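PDB 3MC1: predicted phosphatase, HAD family from Clostridium acetobutylicum, which probably acts as a phosphatase of the haloacid dehalogenase superfamily, hydrolysing phosphate esters, although its natural substrate is not established. Local coordinates for residues K24-S29 against D71-Y76. Residues are numbered along the deposited sequence; the frame is centred on the assembly and turned at random.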
loop_
_atom_site.group_PDB
_atom_site.type_symbol
_atom_site.label_atom_id
_atom_site.label_comp_id
_atom_site.label_asym_id
_atom_site.label_seq_id
_atom_site.Cartn_x
_atom_site.Cartn_y
_atom_site.Cartn_z
ATOM N N LYS A 24 0.517 -16.144 -0.218
ATOM C CA LYS A 24 -0.101 -17.386 0.215
ATOM C C LYS A 24 -1.621 -17.338 0.033
ATOM O O LYS A 24 -2.237 -18.347 -0.309
ATOM C CB LYS A 24 0.269 -17.691 1.671
ATOM C CG LYS A 24 1.622 -18.368 1.805
ATOM C CD LYS A 24 2.001 -18.669 3.250
ATOM C CE LYS A 24 3.371 -19.338 3.303
ATOM N NZ LYS A 24 3.787 -19.721 4.680
ATOM N N SER A 25 -2.221 -16.166 0.240
ATOM C CA SER A 25 -3.664 -16.013 0.067
ATOM C C SER A 25 -4.015 -16.122 -1.420
ATOM O O SER A 25 -5.046 -16.684 -1.788
ATOM C CB SER A 25 -4.142 -14.661 0.624
ATOM O OG SER A 25 -3.879 -14.566 2.014
ATOM N N VAL A 26 -3.157 -15.576 -2.273
ATOM C CA VAL A 26 -3.383 -15.643 -3.711
ATOM C C VAL A 26 -3.231 -17.099 -4.172
ATOM O O VAL A 26 -4.048 -17.594 -4.944
ATOM C CB VAL A 26 -2.375 -14.758 -4.472
ATOM C CG1 VAL A 26 -2.598 -14.874 -5.983
ATOM C CG2 VAL A 26 -2.526 -13.312 -4.010
ATOM N N LYS A 27 -2.190 -17.777 -3.691
ATOM C CA LYS A 27 -1.965 -19.171 -4.064
ATOM C C LYS A 27 -3.148 -20.019 -3.620
ATOM O O LYS A 27 -3.594 -20.908 -4.350
ATOM C CB LYS A 27 -0.680 -19.712 -3.430
ATOM C CG LYS A 27 -0.438 -21.184 -3.741
ATOM C CD LYS A 27 0.636 -21.779 -2.842
ATOM C CE LYS A 27 1.990 -21.850 -3.528
ATOM N NZ LYS A 27 2.035 -22.934 -4.558
ATOM N N TYR A 28 -3.653 -19.743 -2.419
ATOM C CA TYR A 28 -4.800 -20.479 -1.891
ATOM C C TYR A 28 -6.004 -20.276 -2.804
ATOM O O TYR A 28 -6.760 -21.212 -3.073
ATOM C CB TYR A 28 -5.165 -19.993 -0.486
ATOM C CG TYR A 28 -6.507 -20.511 -0.030
ATOM C CD1 TYR A 28 -6.647 -21.819 0.432
ATOM C CD2 TYR A 28 -7.651 -19.715 -0.112
ATOM C CE1 TYR A 28 -7.893 -22.328 0.796
ATOM C CE2 TYR A 28 -8.905 -20.212 0.251
ATOM C CZ TYR A 28 -9.014 -21.523 0.701
ATOM O OH TYR A 28 -10.244 -22.040 1.039
ATOM N N SER A 29 -6.180 -19.039 -3.263
ATOM C CA SER A 29 -7.289 -18.692 -4.145
ATOM C C SER A 29 -7.150 -19.316 -5.535
ATOM O O SER A 29 -8.102 -19.895 -6.061
ATOM C CB SER A 29 -7.387 -17.172 -4.288
ATOM O OG SER A 29 -8.410 -16.819 -5.200
ATOM N N ASP A 71 -12.760 -13.408 -2.810
ATOM C CA ASP A 71 -13.361 -14.004 -1.623
ATOM C C ASP A 71 -12.560 -15.188 -1.093
ATOM O O ASP A 71 -12.412 -15.334 0.122
ATOM C CB ASP A 71 -14.804 -14.423 -1.903
ATOM C CG ASP A 71 -15.725 -13.237 -2.032
ATOM O OD1 ASP A 71 -15.522 -12.256 -1.285
ATOM O OD2 ASP A 71 -16.653 -13.278 -2.864
ATOM N N TYR A 72 -12.042 -16.035 -1.985
ATOM C CA TYR A 72 -11.239 -17.177 -1.543
ATOM C C TYR A 72 -9.986 -16.639 -0.860
ATOM O O TYR A 72 -9.561 -17.132 0.182
ATOM C CB TYR A 72 -10.801 -18.056 -2.716
ATOM C CG TYR A 72 -11.906 -18.830 -3.391
ATOM C CD1 TYR A 72 -12.943 -19.396 -2.652
ATOM C CD2 TYR A 72 -11.897 -19.022 -4.772
ATOM C CE1 TYR A 72 -13.948 -20.136 -3.276
ATOM C CE2 TYR A 72 -12.892 -19.758 -5.406
ATOM C CZ TYR A 72 -13.916 -20.310 -4.651
ATOM O OH TYR A 72 -14.915 -21.019 -5.278
ATOM N N TYR A 73 -9.386 -15.639 -1.489
ATOM C CA TYR A 73 -8.191 -14.996 -0.969
ATOM C C TYR A 73 -8.466 -14.578 0.474
ATOM O O TYR A 73 -7.688 -14.881 1.379
ATOM C CB TYR A 73 -7.879 -13.766 -1.825
ATOM C CG TYR A 73 -6.825 -12.828 -1.269
ATOM C CD1 TYR A 73 -5.546 -12.800 -1.810
ATOM C CD2 TYR A 73 -7.133 -11.916 -0.246
ATOM C CE1 TYR A 73 -4.595 -11.885 -1.363
ATOM C CE2 TYR A 73 -6.185 -11.000 0.215
ATOM C CZ TYR A 73 -4.922 -10.989 -0.353
ATOM O OH TYR A 73 -3.988 -10.063 0.050
ATOM N N ARG A 74 -9.595 -13.903 0.686
ATOM C CA ARG A 74 -9.945 -13.425 2.021
ATOM C C ARG A 74 -10.227 -14.502 3.057
ATOM O O ARG A 74 -9.976 -14.285 4.239
ATOM C CB ARG A 74 -11.110 -12.444 1.932
ATOM C CG ARG A 74 -10.678 -11.123 1.299
ATOM C CD ARG A 74 -11.851 -10.216 1.013
ATOM N NE ARG A 74 -11.425 -8.966 0.390
ATOM C CZ ARG A 74 -12.264 -8.058 -0.097
ATOM N NH1 ARG A 74 -13.572 -8.269 -0.036
ATOM N NH2 ARG A 74 -11.801 -6.943 -0.643
ATOM N N ASP A 75 -10.744 -15.654 2.625
ATOM C CA ASP A 75 -11.006 -16.750 3.553
ATOM C C ASP A 75 -9.724 -17.072 4.297
ATOM O O ASP A 75 -9.746 -17.375 5.492
ATOM C CB ASP A 75 -11.459 -18.023 2.823
ATOM C CG ASP A 75 -12.725 -17.826 2.024
ATOM O OD1 ASP A 75 -13.615 -17.078 2.479
ATOM O OD2 ASP A 75 -12.836 -18.443 0.944
ATOM N N TYR A 76 -8.608 -17.022 3.575
ATOM C CA TYR A 76 -7.308 -17.311 4.153
ATOM C C TYR A 76 -6.623 -16.071 4.748
ATOM O O TYR A 76 -6.002 -16.143 5.809
ATOM C CB TYR A 76 -6.387 -17.913 3.097
ATOM C CG TYR A 76 -5.009 -18.238 3.623
ATOM C CD1 TYR A 76 -4.747 -19.457 4.260
ATOM C CD2 TYR A 76 -3.971 -17.309 3.530
ATOM C CE1 TYR A 76 -3.483 -19.736 4.790
ATOM C CE2 TYR A 76 -2.715 -17.574 4.053
ATOM C CZ TYR A 76 -2.473 -18.786 4.682
ATOM O OH TYR A 76 -1.219 -19.043 5.187
#
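Ser25 presses its CB onto one face of the Tyr73 ring: the carbon lies 3.5 Å from the ring centroid and 20° off the normal, which meets the criteria for a CH-pi contact. Val26 approaches the same ring at its edge, in plane, where Val26 CG2 is 3.7 Å from Tyr73 CE1. Ser25 thus touches two aromatic rings in different ways, because its OG sits at the edge of the Tyr76 ring, 3.1 Å from CD2 and near the ring plane. That hydroxyl is hydrogen-bonded within its own helix, to Gly21 O. With CG anti to its backbone N (chi1 180°), Tyr76 sends its ring over to helix 19-31, where it crosses the Lys24 side chain obliquely and Lys24 CD lies 3.8 Å from Tyr76 OH; the phenol oxygen itself is hydrogen-bonded to Glu84. On the next turn Tyr28 points back the other way. The edge of its ring meets the backbone of the opposing helix, with CE2 3.1 Å from Tyr72 O and that oxygen near the ring plane, while CD2 packs 3.9 Å from Tyr76 CB. Ser29 completes the interface: its OG, 3.7 Å from Tyr72 CB, is hydrogen-bonded to Ala69 O, one turn earlier in helix 63-81, giving the two helices a polar link beside the apolar contacts. The axes of the two short segments approach to 7.7 Å, with 127° between their N-to-C directions, closest in backbone at Ser25 and Tyr73, consistent with small serines admitting the other helix. The pair belongs to an all-helical region, consistent with the cap of HAD phosphatases, inserted in sequence between strands 6-9 and 104-109, which lie side by side in the parallel sheet; helix 51-59 packs against Val26, Ser29 and Tyr73 through Phe55 and Leu51.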